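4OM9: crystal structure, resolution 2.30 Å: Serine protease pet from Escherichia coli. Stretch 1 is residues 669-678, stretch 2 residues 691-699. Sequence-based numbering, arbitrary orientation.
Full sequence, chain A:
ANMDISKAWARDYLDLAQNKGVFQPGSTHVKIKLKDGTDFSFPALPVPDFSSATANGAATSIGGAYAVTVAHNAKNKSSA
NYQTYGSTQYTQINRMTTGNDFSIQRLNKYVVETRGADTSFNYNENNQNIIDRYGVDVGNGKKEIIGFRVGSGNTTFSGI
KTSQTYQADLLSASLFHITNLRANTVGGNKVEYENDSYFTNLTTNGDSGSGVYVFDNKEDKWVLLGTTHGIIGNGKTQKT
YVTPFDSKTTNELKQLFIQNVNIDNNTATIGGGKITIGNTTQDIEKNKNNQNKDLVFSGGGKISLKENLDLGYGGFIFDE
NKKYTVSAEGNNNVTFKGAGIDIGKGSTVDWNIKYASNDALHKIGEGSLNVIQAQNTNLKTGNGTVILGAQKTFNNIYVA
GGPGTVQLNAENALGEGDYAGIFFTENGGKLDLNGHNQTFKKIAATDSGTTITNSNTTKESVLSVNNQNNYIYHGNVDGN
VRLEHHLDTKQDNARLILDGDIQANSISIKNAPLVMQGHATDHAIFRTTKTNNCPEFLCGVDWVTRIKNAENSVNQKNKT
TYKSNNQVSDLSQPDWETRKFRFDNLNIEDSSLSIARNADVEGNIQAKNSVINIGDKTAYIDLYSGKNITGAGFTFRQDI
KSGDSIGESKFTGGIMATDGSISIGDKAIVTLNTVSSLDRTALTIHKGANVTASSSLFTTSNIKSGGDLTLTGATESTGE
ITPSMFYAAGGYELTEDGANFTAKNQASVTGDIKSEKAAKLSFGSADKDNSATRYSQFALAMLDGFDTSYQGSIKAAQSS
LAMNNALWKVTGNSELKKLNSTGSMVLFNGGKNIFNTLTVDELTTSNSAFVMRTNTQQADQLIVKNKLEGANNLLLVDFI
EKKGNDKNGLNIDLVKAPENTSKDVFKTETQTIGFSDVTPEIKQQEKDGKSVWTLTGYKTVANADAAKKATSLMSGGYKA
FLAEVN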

# COMPACT_ATOMS: atom_id res chain seq x y z
N ILE A 669 -12.79 -7.56 1.00
CA ILE A 669 -13.35 -7.67 2.34
C ILE A 669 -13.86 -6.30 2.79
O ILE A 669 -13.08 -5.40 3.13
CB ILE A 669 -12.34 -8.19 3.35
CG1 ILE A 669 -11.81 -9.55 2.90
CG2 ILE A 669 -12.98 -8.28 4.73
CD1 ILE A 669 -10.82 -10.18 3.84
N VAL A 670 -15.19 -6.18 2.77
CA VAL A 670 -15.91 -4.98 3.13
C VAL A 670 -16.54 -5.05 4.51
O VAL A 670 -17.23 -6.02 4.84
CB VAL A 670 -17.02 -4.70 2.12
CG1 VAL A 670 -17.77 -3.44 2.52
CG2 VAL A 670 -16.44 -4.58 0.72
N THR A 671 -16.34 -4.00 5.30
CA THR A 671 -16.95 -3.86 6.62
C THR A 671 -17.74 -2.56 6.77
O THR A 671 -17.19 -1.50 7.06
CB THR A 671 -15.90 -3.91 7.72
OG1 THR A 671 -15.16 -5.13 7.61
CG2 THR A 671 -16.56 -3.80 9.09
N LEU A 672 -19.05 -2.63 6.58
CA LEU A 672 -19.85 -1.44 6.71
C LEU A 672 -20.16 -1.18 8.18
O LEU A 672 -21.17 -1.65 8.70
CB LEU A 672 -21.12 -1.57 5.90
CG LEU A 672 -20.83 -1.88 4.42
CD1 LEU A 672 -22.12 -1.94 3.60
CD2 LEU A 672 -19.86 -0.87 3.83
N ASN A 673 -19.28 -0.43 8.84
CA ASN A 673 -19.48 -0.06 10.24
C ASN A 673 -19.91 1.39 10.40
O ASN A 673 -19.83 1.96 11.48
CB ASN A 673 -18.21 -0.34 11.07
CG ASN A 673 -16.98 0.45 10.60
OD1 ASN A 673 -17.07 1.32 9.73
ND2 ASN A 673 -15.84 0.16 11.20
N THR A 674 -20.37 1.97 9.30
CA THR A 674 -20.99 3.29 9.30
C THR A 674 -22.30 3.17 8.52
O THR A 674 -22.37 2.42 7.55
CB THR A 674 -20.05 4.36 8.66
OG1 THR A 674 -19.15 4.86 9.66
CG2 THR A 674 -20.85 5.52 8.11
N VAL A 675 -23.32 3.91 8.94
CA VAL A 675 -24.66 3.79 8.37
C VAL A 675 -24.69 4.00 6.86
O VAL A 675 -24.22 5.02 6.37
CB VAL A 675 -25.64 4.80 9.03
CG1 VAL A 675 -27.00 4.74 8.34
CG2 VAL A 675 -25.77 4.53 10.52
N SER A 676 -25.25 3.05 6.14
CA SER A 676 -25.31 3.11 4.68
C SER A 676 -26.72 3.37 4.15
O SER A 676 -27.70 2.76 4.60
CB SER A 676 -24.75 1.82 4.06
OG SER A 676 -23.34 1.81 4.12
N SER A 677 -26.81 4.27 3.18
CA SER A 677 -28.07 4.63 2.59
C SER A 677 -27.97 4.65 1.06
O SER A 677 -27.29 5.48 0.47
CB SER A 677 -28.51 6.00 3.12
OG SER A 677 -29.00 6.82 2.08
N LEU A 678 -28.63 3.69 0.42
CA LEU A 678 -28.63 3.58 -1.04
C LEU A 678 -30.01 3.91 -1.61
O LEU A 678 -31.01 3.24 -1.32
CB LEU A 678 -28.20 2.19 -1.46
CG LEU A 678 -26.73 1.73 -1.45
CD1 LEU A 678 -25.81 2.59 -0.56
CD2 LEU A 678 -26.61 0.25 -1.08
N VAL A 691 -18.73 -9.55 2.82
CA VAL A 691 -19.32 -8.30 3.24
C VAL A 691 -20.00 -8.45 4.59
O VAL A 691 -20.94 -9.25 4.75
CB VAL A 691 -20.31 -7.80 2.17
CG1 VAL A 691 -20.82 -6.39 2.50
CG2 VAL A 691 -19.65 -7.83 0.81
N THR A 692 -19.51 -7.70 5.56
CA THR A 692 -20.12 -7.64 6.88
C THR A 692 -20.60 -6.22 7.14
O THR A 692 -19.82 -5.26 7.07
CB THR A 692 -19.14 -8.06 7.99
OG1 THR A 692 -18.42 -9.23 7.58
CG2 THR A 692 -19.89 -8.34 9.28
N ALA A 693 -21.88 -6.07 7.45
CA ALA A 693 -22.44 -4.76 7.75
C ALA A 693 -22.93 -4.69 9.19
O ALA A 693 -24.03 -5.13 9.50
CB ALA A 693 -23.58 -4.45 6.79
N SER A 694 -22.10 -4.13 10.07
CA SER A 694 -22.42 -4.06 11.49
C SER A 694 -23.18 -2.78 11.79
O SER A 694 -23.50 -2.48 12.94
CB SER A 694 -21.13 -4.12 12.32
OG SER A 694 -20.37 -5.27 12.00
N SER A 695 -23.46 -2.04 10.74
CA SER A 695 -24.12 -0.75 10.84
C SER A 695 -25.34 -0.77 9.94
O SER A 695 -25.33 -1.45 8.91
CB SER A 695 -23.14 0.37 10.47
OG SER A 695 -23.73 1.65 10.60
N SER A 696 -26.37 -0.02 10.30
CA SER A 696 -27.62 0.01 9.53
C SER A 696 -27.43 0.20 8.02
O SER A 696 -26.63 1.03 7.58
CB SER A 696 -28.53 1.12 10.04
OG SER A 696 -29.21 0.76 11.22
N LEU A 697 -28.18 -0.56 7.23
CA LEU A 697 -28.17 -0.38 5.78
C LEU A 697 -29.58 -0.33 5.20
O LEU A 697 -30.29 -1.33 5.20
CB LEU A 697 -27.37 -1.49 5.12
CG LEU A 697 -27.30 -1.45 3.59
CD1 LEU A 697 -25.89 -1.72 3.12
CD2 LEU A 697 -28.27 -2.45 2.98
N PHE A 698 -29.97 0.84 4.71
CA PHE A 698 -31.27 1.05 4.08
C PHE A 698 -31.07 1.23 2.59
O PHE A 698 -30.12 1.87 2.16
CB PHE A 698 -31.98 2.28 4.64
CG PHE A 698 -31.92 2.37 6.13
CD1 PHE A 698 -30.82 2.92 6.76
CD2 PHE A 698 -32.97 1.93 6.91
CE1 PHE A 698 -30.76 3.01 8.14
CE2 PHE A 698 -32.92 2.01 8.28
CZ PHE A 698 -31.82 2.55 8.90
N THR A 699 -31.98 0.67 1.80
CA THR A 699 -31.87 0.77 0.35
C THR A 699 -33.24 0.70 -0.32
O THR A 699 -34.03 -0.21 -0.07
CB THR A 699 -30.98 -0.32 -0.21
OG1 THR A 699 -29.69 -0.21 0.39
CG2 THR A 699 -30.83 -0.16 -1.70

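Two stretches pair as parallel β-strands, in two segments, held chiefly by backbone hydrogen bonds and interrupted by a loop midway, with valine over valine and threonine over threonine in the first segment. The strands run nearly parallel, their axes 4.6 Å and 4.8 Å apart in the two strand segments, and together the stretches bury 754 Å².

In parallel pairing one residue bonds to two neighbours on the facing strand, and the first segment follows this rule: Thr692 N donates to Val670 O (2.9 Å), and Leu672 N to Thr692 O (2.8 Å). Beyond the turn the pattern resumes, with Ser676 N to Ser696 O (2.8 Å), Phe698 N to Ser676 O (3.0 Å) and Leu678 N to Phe698 O (2.9 Å). Cα hydrogens supplement these bonds, as where Thr671 CA lies 3.2 Å from Thr692 O.

Between the segments the ladder loosens. Leu672 O receives only weak bonds, from Ser694 N (3.0 Å) and Ser695 N (3.1 Å). The CA-to-CB bond of Ser695 points toward the other stretch, and its OG comes within 2.8 Å of Val675 N, yet the angle is too poor for a hydrogen bond. A small residue suits this tight spot, since Ser695 CB already lies 3.4 Å from Asn673 C.

Alternation sorts the side chains. Val670, Leu672, Val691 and Ala693 share a buried face, where Leu672 CB packs 3.9 Å from Ala693 CB; across the turn, Leu672 CD1 reaches Leu697 CD1 at 3.8 Å, joining the two segments through apolar contact. Polar groups on this face are also provided for: Ser676 OG is hydrogen-bonded elsewhere in the structure, and Thr699 OG1 donates to Phe698 O (2.8 Å). The other face, carrying Thr671, Thr692, Ser677 and Phe698, is partly exposed and tolerates hydroxyls; there Val675 CG1 meets the edge of the Phe698 ring, 4.1 Å from CE1.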